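Local atomic coordinates of BT_2262 (uncharacterised lipoprotein) (Bacteroides thetaiotaomicron, PDB entry 5FQ8), a protein that is of unknown function, a predicted bacterial lipoprotein that joins an Ig-like surface-protein domain to a C-terminal domain rich in beta strands. Residues G[86-97]-G[122-132]; G[28-38]-G[59-69]. All coordinates share one frame; numbering follows the deposited sequence.

Contact 1: G[86-97]-G[122-132]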
loop_
_atom_site.group_PDB
_atom_site.type_symbol
_atom_site.label_atom_id
_atom_site.label_comp_id
_atom_site.label_asym_id
_atom_site.label_seq_id
_atom_site.Cartn_x
_atom_site.Cartn_y
_atom_site.Cartn_z
ATOM N N TYR G 86 -52.762 44.350 12.577
ATOM C CA TYR G 86 -53.585 44.581 13.756
ATOM C C TYR G 86 -54.026 46.038 13.828
ATOM O O TYR G 86 -53.280 46.949 13.464
ATOM C CB TYR G 86 -52.830 44.225 15.036
ATOM C CG TYR G 86 -52.264 42.826 15.092
ATOM C CD1 TYR G 86 -51.012 42.544 14.565
ATOM C CD2 TYR G 86 -52.962 41.797 15.705
ATOM C CE1 TYR G 86 -50.478 41.272 14.629
ATOM C CE2 TYR G 86 -52.437 40.523 15.775
ATOM C CZ TYR G 86 -51.196 40.266 15.233
ATOM O OH TYR G 86 -50.665 39.003 15.296
ATOM N N VAL G 87 -55.240 46.257 14.330
ATOM C CA VAL G 87 -55.858 47.579 14.359
ATOM C C VAL G 87 -56.211 47.943 15.796
ATOM O O VAL G 87 -56.828 47.143 16.508
ATOM C CB VAL G 87 -57.109 47.627 13.464
ATOM C CG1 VAL G 87 -57.589 49.047 13.317
ATOM C CG2 VAL G 87 -56.801 47.048 12.119
ATOM N N ALA G 88 -55.852 49.160 16.208
ATOM C CA ALA G 88 -56.093 49.620 17.570
ATOM C C ALA G 88 -57.508 50.176 17.713
ATOM O O ALA G 88 -58.335 50.079 16.807
ATOM C CB ALA G 88 -55.046 50.649 17.967
ATOM N N ASP G 89 -57.801 50.771 18.866
ATOM C CA ASP G 89 -59.137 51.249 19.179
ATOM C C ASP G 89 -59.278 52.760 19.120
ATOM O O ASP G 89 -60.410 53.254 19.221
ATOM C CB ASP G 89 -59.544 50.769 20.580
ATOM C CG ASP G 89 -60.997 51.069 20.911
ATOM O OD1 ASP G 89 -61.864 50.255 20.546
ATOM O OD2 ASP G 89 -61.263 52.118 21.530
ATOM N N ASN G 90 -58.165 53.493 18.982
ATOM C CA ASN G 90 -58.106 54.951 18.847
ATOM C C ASN G 90 -58.122 55.653 20.200
ATOM O O ASN G 90 -57.504 56.711 20.354
ATOM C CB ASN G 90 -59.245 55.493 17.965
ATOM C CG ASN G 90 -58.745 56.323 16.815
ATOM O OD1 ASN G 90 -57.555 56.321 16.500
ATOM N ND2 ASN G 90 -59.656 57.034 16.167
ATOM N N THR G 91 -58.804 55.063 21.180
ATOM C CA THR G 91 -58.944 55.674 22.497
ATOM C C THR G 91 -57.611 55.750 23.226
ATOM O O THR G 91 -56.775 54.857 23.110
ATOM C CB THR G 91 -59.941 54.878 23.334
ATOM O OG1 THR G 91 -61.232 54.940 22.718
ATOM C CG2 THR G 91 -60.019 55.432 24.749
ATOM N N ALA G 92 -57.419 56.822 23.989
ATOM C CA ALA G 92 -56.176 57.020 24.717
ATOM C C ALA G 92 -56.033 56.001 25.844
ATOM O O ALA G 92 -57.010 55.425 26.331
ATOM C CB ALA G 92 -56.107 58.435 25.287
ATOM N N SER G 93 -54.784 55.792 26.259
ATOM C CA SER G 93 -54.397 54.840 27.292
ATOM C C SER G 93 -52.895 54.946 27.514
ATOM O O SER G 93 -52.152 55.201 26.559
ATOM C CB SER G 93 -54.774 53.414 26.894
ATOM O OG SER G 93 -54.485 52.502 27.930
ATOM N N PRO G 94 -52.400 54.787 28.743
ATOM C CA PRO G 94 -50.941 54.735 28.934
ATOM C C PRO G 94 -50.302 53.529 28.272
ATOM O O PRO G 94 -49.079 53.520 28.074
ATOM C CB PRO G 94 -50.784 54.697 30.461
ATOM C CG PRO G 94 -52.094 54.225 30.977
ATOM C CD PRO G 94 -53.128 54.738 30.019
ATOM N N LEU G 95 -51.092 52.516 27.923
ATOM C CA LEU G 95 -50.625 51.375 27.150
ATOM C C LEU G 95 -50.737 51.727 25.675
ATOM O O LEU G 95 -51.836 51.998 25.184
ATOM C CB LEU G 95 -51.457 50.136 27.476
ATOM C CG LEU G 95 -50.809 48.763 27.367
ATOM C CD1 LEU G 95 -49.471 48.773 28.056
ATOM C CD2 LEU G 95 -51.719 47.733 27.997
ATOM N N LYS G 96 -49.603 51.749 24.980
ATOM C CA LYS G 96 -49.546 52.098 23.567
ATOM C C LYS G 96 -49.278 50.850 22.735
ATOM O O LYS G 96 -48.511 49.976 23.147
ATOM C CB LYS G 96 -48.455 53.139 23.304
ATOM C CG LYS G 96 -48.942 54.584 23.231
ATOM C CD LYS G 96 -49.294 55.159 24.594
ATOM C CE LYS G 96 -49.867 56.558 24.460
ATOM N NZ LYS G 96 -50.389 57.036 25.755
ATOM N N SER G 97 -49.907 50.775 21.562
ATOM C CA SER G 97 -49.715 49.651 20.638
ATOM C C SER G 97 -48.583 49.923 19.642
ATOM O O SER G 97 -48.402 51.063 19.216
ATOM C CB SER G 97 -51.014 49.373 19.896
ATOM O OG SER G 97 -52.113 49.520 20.775
ATOM N N VAL G 122 -46.991 41.066 20.539
ATOM C CA VAL G 122 -47.939 42.013 19.964
ATOM C C VAL G 122 -49.018 42.332 20.988
ATOM O O VAL G 122 -49.603 41.419 21.581
ATOM C CB VAL G 122 -48.579 41.456 18.678
ATOM C CG1 VAL G 122 -49.482 42.491 18.047
ATOM C CG2 VAL G 122 -47.514 41.008 17.704
ATOM N N ILE G 123 -49.297 43.624 21.180
ATOM C CA ILE G 123 -50.295 44.096 22.140
ATOM C C ILE G 123 -51.039 45.282 21.533
ATOM O O ILE G 123 -50.435 46.324 21.261
ATOM C CB ILE G 123 -49.666 44.510 23.487
ATOM C CG1 ILE G 123 -48.706 43.444 24.012
ATOM C CG2 ILE G 123 -50.741 44.742 24.514
ATOM C CD1 ILE G 123 -48.080 43.784 25.320
ATOM N N PHE G 124 -52.346 45.142 21.341
ATOM C CA PHE G 124 -53.169 46.239 20.850
ATOM C C PHE G 124 -54.509 46.203 21.566
ATOM O O PHE G 124 -54.925 45.167 22.086
ATOM C CB PHE G 124 -53.380 46.169 19.324
ATOM C CG PHE G 124 -54.389 45.130 18.889
ATOM C CD1 PHE G 124 -53.994 43.830 18.625
ATOM C CD2 PHE G 124 -55.727 45.460 18.732
ATOM C CE1 PHE G 124 -54.910 42.881 18.231
ATOM C CE2 PHE G 124 -56.650 44.512 18.336
ATOM C CZ PHE G 124 -56.239 43.219 18.085
ATOM N N GLN G 125 -55.198 47.339 21.574
ATOM C CA GLN G 125 -56.475 47.444 22.270
ATOM C C GLN G 125 -57.630 47.364 21.283
ATOM O O GLN G 125 -57.656 48.088 20.286
ATOM C CB GLN G 125 -56.562 48.735 23.091
ATOM C CG GLN G 125 -56.298 50.017 22.332
ATOM C CD GLN G 125 -56.982 51.226 22.954
ATOM O OE1 GLN G 125 -57.540 51.152 24.049
ATOM N NE2 GLN G 125 -56.952 52.345 22.244
ATOM N N MET G 126 -58.581 46.485 21.573
ATOM C CA MET G 126 -59.779 46.318 20.765
ATOM C C MET G 126 -60.991 47.004 21.371
ATOM O O MET G 126 -62.024 47.109 20.702
ATOM C CB MET G 126 -60.082 44.828 20.586
ATOM C CG MET G 126 -59.011 43.922 21.173
ATOM S SD MET G 126 -59.630 42.332 21.743
ATOM C CE MET G 126 -60.425 41.724 20.262
ATOM N N GLU G 127 -60.883 47.449 22.620
ATOM C CA GLU G 127 -61.913 48.131 23.388
ATOM C C GLU G 127 -61.193 49.050 24.359
ATOM O O GLU G 127 -60.095 48.710 24.815
ATOM C CB GLU G 127 -62.807 47.139 24.149
ATOM C CG GLU G 127 -63.841 46.416 23.302
ATOM C CD GLU G 127 -65.083 47.248 23.046
ATOM O OE1 GLU G 127 -65.003 48.494 23.109
ATOM O OE2 GLU G 127 -66.152 46.653 22.790
ATOM N N PRO G 128 -61.783 50.203 24.718
ATOM C CA PRO G 128 -61.003 51.245 25.395
ATOM C C PRO G 128 -60.308 50.749 26.646
ATOM O O PRO G 128 -59.354 51.370 27.121
ATOM C CB PRO G 128 -62.053 52.306 25.728
ATOM C CG PRO G 128 -63.158 52.053 24.764
ATOM C CD PRO G 128 -63.201 50.575 24.613
ATOM N N GLY G 129 -60.765 49.620 27.173
ATOM C CA GLY G 129 -60.129 49.039 28.334
ATOM C C GLY G 129 -59.419 47.732 28.053
ATOM O O GLY G 129 -58.449 47.394 28.734
ATOM N N ILE G 130 -59.879 46.995 27.051
ATOM C CA ILE G 130 -59.445 45.622 26.818
ATOM C C ILE G 130 -58.376 45.601 25.734
ATOM O O ILE G 130 -58.511 46.260 24.698
ATOM C CB ILE G 130 -60.643 44.728 26.442
ATOM C CG1 ILE G 130 -61.672 44.707 27.573
ATOM C CG2 ILE G 130 -60.181 43.320 26.132
ATOM C CD1 ILE G 130 -62.759 45.750 27.457
ATOM N N PHE G 131 -57.310 44.844 25.970
ATOM C CA PHE G 131 -56.195 44.736 25.040
ATOM C C PHE G 131 -55.988 43.285 24.633
ATOM O O PHE G 131 -56.150 42.374 25.446
ATOM C CB PHE G 131 -54.905 45.261 25.655
ATOM C CG PHE G 131 -54.901 46.736 25.907
ATOM C CD1 PHE G 131 -55.731 47.302 26.854
ATOM C CD2 PHE G 131 -54.048 47.559 25.195
ATOM C CE1 PHE G 131 -55.720 48.663 27.079
ATOM C CE2 PHE G 131 -54.028 48.917 25.417
ATOM C CZ PHE G 131 -54.864 49.472 26.360
ATOM N N TYR G 132 -55.608 43.073 23.375
ATOM C CA TYR G 132 -55.283 41.741 22.880
ATOM C C TYR G 132 -53.785 41.508 22.980
ATOM O O TYR G 132 -52.992 42.369 22.590
ATOM C CB TYR G 132 -55.733 41.566 21.432
ATOM C CG TYR G 132 -55.243 40.286 20.786
ATOM C CD1 TYR G 132 -55.982 39.116 20.884
ATOM C CD2 TYR G 132 -54.046 40.249 20.070
ATOM C CE1 TYR G 132 -55.548 37.949 20.294
ATOM C CE2 TYR G 132 -53.603 39.084 19.478
ATOM C CZ TYR G 132 -54.360 37.940 19.593
ATOM O OH TYR G 132 -53.930 36.776 19.004
#
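Gln125 reaches across to the loop around Asp89 and Thr91. Its CG stands between the backbone N and the carbonyl carbon (chi1 54°), and the chain then runs out extended. CB lies over one face of the Phe131 ring, within its own hairpin. CG packs against Asp89 CB at 3.8 Å, and CD lies near the same atom. At the tip, NE2 donates to Thr91 O at 2.7 Å, in the carbonyl plane and on a lone pair, although the hydrogen bond is bent (134° at the hydrogen). OE1 lies 4.0 Å from Asp89 CB. Cut back to an alanine, this position would probably leave Thr91 O without its donor and open a gap beside Asp89 CB. Leu95 CD2 covers the opposite face of Phe131, 3.7 Å from the ring centroid, while Ser93 OG meets the ring edge at CZ. Val122 CG1 sits over the centre of the Tyr86 ring, 3.8 Å from its centroid. The Tyr86 and Phe124 rings pack obliquely, with planes at 45°. The linker leaving strand 78-87 thus wraps the hairpin of strands 120-125 and 130-133. Strand 154-159 packs on Leu95 and Ile123, and Ile64 of strand 63-72 reaches Tyr86, Phe124 and Tyr132.

Contact 2: G[28-38]-G[59-69]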
loop_
_atom_site.group_PDB
_atom_site.type_symbol
_atom_site.label_atom_id
_atom_site.label_comp_id
_atom_site.label_asym_id
_atom_site.label_seq_id
_atom_site.Cartn_x
_atom_site.Cartn_y
_atom_site.Cartn_z
ATOM N N GLU G 28 -53.200 52.114 13.772
ATOM C CA GLU G 28 -54.290 52.675 14.557
ATOM C C GLU G 28 -55.531 52.840 13.692
ATOM O O GLU G 28 -55.443 52.990 12.472
ATOM C CB GLU G 28 -53.893 54.021 15.166
ATOM C CG GLU G 28 -52.667 53.968 16.066
ATOM C CD GLU G 28 -52.519 55.206 16.922
ATOM O OE1 GLU G 28 -53.547 55.824 17.268
ATOM O OE2 GLU G 28 -51.370 55.564 17.250
ATOM N N LYS G 29 -56.690 52.805 14.338
ATOM C CA LYS G 29 -57.948 52.923 13.615
ATOM C C LYS G 29 -57.953 54.193 12.785
ATOM O O LYS G 29 -57.758 55.291 13.311
ATOM C CB LYS G 29 -59.121 52.919 14.587
ATOM C CG LYS G 29 -60.484 53.038 13.922
ATOM C CD LYS G 29 -61.593 53.134 14.964
ATOM C CE LYS G 29 -62.969 53.261 14.336
ATOM N NZ LYS G 29 -63.737 54.386 14.931
ATOM N N GLY G 30 -58.154 54.037 11.484
ATOM C CA GLY G 30 -58.160 55.138 10.556
ATOM C C GLY G 30 -56.855 55.340 9.822
ATOM O O GLY G 30 -56.833 56.047 8.811
ATOM N N GLN G 31 -55.780 54.742 10.294
ATOM C CA GLN G 31 -54.497 54.931 9.648
ATOM C C GLN G 31 -54.401 53.998 8.448
ATOM O O GLN G 31 -54.605 52.790 8.603
ATOM C CB GLN G 31 -53.364 54.672 10.625
ATOM C CG GLN G 31 -52.199 55.640 10.481
ATOM C CD GLN G 31 -52.552 57.071 10.869
ATOM O OE1 GLN G 31 -53.456 57.689 10.301
ATOM N NE2 GLN G 31 -51.828 57.605 11.843
ATOM N N PRO G 32 -54.125 54.509 7.249
ATOM C CA PRO G 32 -54.145 53.654 6.061
ATOM C C PRO G 32 -53.072 52.588 6.120
ATOM O O PRO G 32 -52.022 52.762 6.737
ATOM C CB PRO G 32 -53.888 54.634 4.914
ATOM C CG PRO G 32 -54.315 55.941 5.439
ATOM C CD PRO G 32 -53.974 55.926 6.892
ATOM N N PHE G 33 -53.354 51.468 5.470
ATOM C CA PHE G 33 -52.407 50.367 5.367
ATOM C C PHE G 33 -51.720 50.412 4.013
ATOM O O PHE G 33 -52.372 50.261 2.976
ATOM C CB PHE G 33 -53.090 49.019 5.552
ATOM C CG PHE G 33 -52.236 47.864 5.126
ATOM C CD1 PHE G 33 -51.208 47.415 5.928
ATOM C CD2 PHE G 33 -52.449 47.232 3.913
ATOM C CE1 PHE G 33 -50.423 46.357 5.536
ATOM C CE2 PHE G 33 -51.661 46.173 3.522
ATOM C CZ PHE G 33 -50.649 45.737 4.335
ATOM N N VAL G 34 -50.407 50.588 4.032
ATOM C CA VAL G 34 -49.601 50.661 2.826
ATOM C C VAL G 34 -48.864 49.346 2.666
ATOM O O VAL G 34 -48.160 48.906 3.582
ATOM C CB VAL G 34 -48.611 51.832 2.884
ATOM C CG1 VAL G 34 -47.875 51.950 1.562
ATOM C CG2 VAL G 34 -49.335 53.113 3.216
ATOM N N GLU G 35 -49.013 48.729 1.505
ATOM C CA GLU G 35 -48.381 47.455 1.212
ATOM C C GLU G 35 -46.866 47.569 1.319
ATOM O O GLU G 35 -46.245 48.267 0.514
ATOM C CB GLU G 35 -48.796 46.985 -0.184
ATOM C CG GLU G 35 -48.078 45.746 -0.673
ATOM C CD GLU G 35 -48.213 44.584 0.275
ATOM O OE1 GLU G 35 -49.340 44.280 0.696
ATOM O OE2 GLU G 35 -47.187 43.972 0.604
ATOM N N PRO G 36 -46.241 46.907 2.292
ATOM C CA PRO G 36 -44.777 46.997 2.425
ATOM C C PRO G 36 -44.006 46.501 1.216
ATOM O O PRO G 36 -42.914 47.014 0.948
ATOM C CB PRO G 36 -44.495 46.136 3.659
ATOM C CG PRO G 36 -45.761 46.138 4.419
ATOM C CD PRO G 36 -46.843 46.146 3.391
ATOM N N GLY G 37 -44.518 45.517 0.492
ATOM C CA GLY G 37 -43.915 45.055 -0.740
ATOM C C GLY G 37 -43.515 43.591 -0.680
ATOM O O GLY G 37 -43.486 42.957 0.371
ATOM N N TYR G 38 -43.188 43.070 -1.855
ATOM C CA TYR G 38 -42.781 41.679 -1.999
ATOM C C TYR G 38 -42.152 41.508 -3.373
ATOM O O TYR G 38 -42.366 42.322 -4.276
ATOM C CB TYR G 38 -43.963 40.725 -1.829
ATOM C CG TYR G 38 -45.152 41.126 -2.652
ATOM C CD1 TYR G 38 -45.288 40.698 -3.956
ATOM C CD2 TYR G 38 -46.131 41.950 -2.128
ATOM C CE1 TYR G 38 -46.361 41.077 -4.709
ATOM C CE2 TYR G 38 -47.204 42.328 -2.871
ATOM C CZ TYR G 38 -47.318 41.890 -4.160
ATOM O OH TYR G 38 -48.402 42.273 -4.904
ATOM N N VAL G 59 -59.222 49.147 8.044
ATOM C CA VAL G 59 -58.565 50.028 8.993
ATOM C C VAL G 59 -59.565 50.748 9.881
ATOM O O VAL G 59 -59.188 51.244 10.947
ATOM C CB VAL G 59 -57.668 51.037 8.255
ATOM C CG1 VAL G 59 -56.554 50.312 7.544
ATOM C CG2 VAL G 59 -58.486 51.841 7.268
ATOM N N ASN G 60 -60.830 50.819 9.478
ATOM C CA ASN G 60 -61.850 51.514 10.249
ATOM C C ASN G 60 -62.616 50.592 11.188
ATOM O O ASN G 60 -63.638 51.006 11.739
ATOM C CB ASN G 60 -62.829 52.223 9.313
ATOM C CG ASN G 60 -62.221 53.435 8.645
ATOM O OD1 ASN G 60 -61.970 53.430 7.443
ATOM N ND2 ASN G 60 -61.986 54.486 9.423
ATOM N N THR G 61 -62.153 49.358 11.375
ATOM C CA THR G 61 -62.763 48.415 12.303
ATOM C C THR G 61 -61.667 47.679 13.055
ATOM O O THR G 61 -60.931 46.891 12.454
ATOM C CB THR G 61 -63.653 47.408 11.576
ATOM O OG1 THR G 61 -64.778 48.078 11.002
ATOM C CG2 THR G 61 -64.141 46.352 12.542
ATOM N N PRO G 62 -61.511 47.916 14.353
ATOM C CA PRO G 62 -60.445 47.243 15.098
ATOM C C PRO G 62 -60.570 45.731 15.020
ATOM O O PRO G 62 -61.666 45.181 14.899
ATOM C CB PRO G 62 -60.646 47.749 16.527
ATOM C CG PRO G 62 -61.284 49.083 16.354
ATOM C CD PRO G 62 -62.171 48.961 15.152
ATOM N N GLY G 63 -59.427 45.063 15.070
ATOM C CA GLY G 63 -59.391 43.616 15.051
ATOM C C GLY G 63 -58.091 43.111 14.452
ATOM O O GLY G 63 -57.115 43.848 14.328
ATOM N N ILE G 64 -58.107 41.830 14.087
ATOM C CA ILE G 64 -56.962 41.150 13.495
ATOM C C ILE G 64 -57.295 40.801 12.053
ATOM O O ILE G 64 -58.316 40.158 11.780
ATOM C CB ILE G 64 -56.587 39.885 14.278
ATOM C CG1 ILE G 64 -56.408 40.204 15.757
ATOM C CG2 ILE G 64 -55.317 39.291 13.720
ATOM C CD1 ILE G 64 -56.019 38.998 16.577
ATOM N N TYR G 65 -56.418 41.202 11.137
ATOM C CA TYR G 65 -56.594 40.959 9.715
ATOM C C TYR G 65 -55.380 40.211 9.198
ATOM O O TYR G 65 -54.247 40.671 9.369
ATOM C CB TYR G 65 -56.788 42.272 8.960
ATOM C CG TYR G 65 -58.039 42.994 9.359
ATOM C CD1 TYR G 65 -59.265 42.653 8.809
ATOM C CD2 TYR G 65 -58.003 44.000 10.306
ATOM C CE1 TYR G 65 -60.415 43.305 9.178
ATOM C CE2 TYR G 65 -59.152 44.659 10.683
ATOM C CZ TYR G 65 -60.353 44.307 10.117
ATOM O OH TYR G 65 -61.496 44.963 10.495
ATOM N N ASN G 66 -55.619 39.057 8.578
ATOM C CA ASN G 66 -54.568 38.237 7.988
ATOM C C ASN G 66 -54.605 38.352 6.471
ATOM O O ASN G 66 -55.667 38.202 5.859
ATOM C CB ASN G 66 -54.724 36.773 8.392
ATOM C CG ASN G 66 -54.446 36.544 9.849
ATOM O OD1 ASN G 66 -53.326 36.225 10.230
ATOM N ND2 ASN G 66 -55.466 36.702 10.678
ATOM N N LEU G 67 -53.445 38.603 5.871
ATOM C CA LEU G 67 -53.284 38.645 4.426
ATOM C C LEU G 67 -52.361 37.516 4.013
ATOM O O LEU G 67 -51.309 37.322 4.623
ATOM C CB LEU G 67 -52.710 39.979 3.976
ATOM C CG LEU G 67 -53.442 41.250 4.380
ATOM C CD1 LEU G 67 -52.432 42.329 4.682
ATOM C CD2 LEU G 67 -54.348 41.693 3.269
ATOM N N VAL G 68 -52.757 36.767 2.993
ATOM C CA VAL G 68 -51.972 35.641 2.498
ATOM C C VAL G 68 -51.454 35.986 1.112
ATOM O O VAL G 68 -52.235 36.283 0.204
ATOM C CB VAL G 68 -52.790 34.344 2.484
ATOM C CG1 VAL G 68 -52.009 33.245 1.799
ATOM C CG2 VAL G 68 -53.103 33.938 3.891
ATOM N N TYR G 69 -50.138 35.958 0.960
ATOM C CA TYR G 69 -49.474 36.248 -0.301
ATOM C C TYR G 69 -49.037 34.944 -0.944
ATOM O O TYR G 69 -48.466 34.078 -0.275
ATOM C CB TYR G 69 -48.253 37.140 -0.084
ATOM C CG TYR G 69 -48.522 38.495 0.498
ATOM C CD1 TYR G 69 -48.717 38.660 1.856
ATOM C CD2 TYR G 69 -48.534 39.622 -0.302
ATOM C CE1 TYR G 69 -48.937 39.898 2.393
ATOM C CE2 TYR G 69 -48.752 40.859 0.231
ATOM C CZ TYR G 69 -48.955 40.988 1.577
ATOM O OH TYR G 69 -49.176 42.227 2.102
#
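The long loop between strands 24-27 and 38-42 of the Ig-like domain passes over strand 63-72 and the turn that leads into it. At one end, a type II beta turn from Glu28 to Gln31 presents Gly30 N to Val59 O. This hydrogen bond is 3.0 Å long, with the donor above the carbonyl plane. The positive phi of Gly30 suits a glycine here. Lys29 stretches alongside, and its CE comes to 3.5 Å from Asn60 O. Val59 CG1 fits under the loop, 3.3 Å from Gln31 O and 4.2 Å from Phe33 CB. Phe33 has CG anti to the backbone N (chi1 166°), and its CZ meets Leu67 CD1 at 3.9 Å. At the other end, Tyr69 OH donates to Glu35 OE1, which lies at the edge of the tyrosine ring; the modelled 2.5 Å between them is too short to trust as a length. Glu35 OE2 accepts from Gly37 N at 3.1 Å and forms a salt bridge with Arg83. The Tyr38 ring packs obliquely on Tyr69, at 57° between planes. The arrangement is that of an irregular inter-strand loop lying along a sheet strand of an Ig-like domain.

How the contacts relate
Contact 2 lies on the surface of the Ig-like domain, whereas contact 1 is partly buried where that domain meets the C-terminal one. Both use the same mixed sheet, in which strands 63-72 and 78-87 are neighbours. Val87 N probably bonds to Gly63 O. Ile64 and Tyr132 also touch, so the two contacts adjoin directly. Their chemistry differs. Contact 1 relies on aromatic and aliphatic packing, with one hydrogen bond from a side-chain amide to a loop carbonyl. Contact 2 buries less area and is held by a backbone hydrogen bond at one end and a carboxylate-phenol hydrogen bond at the other.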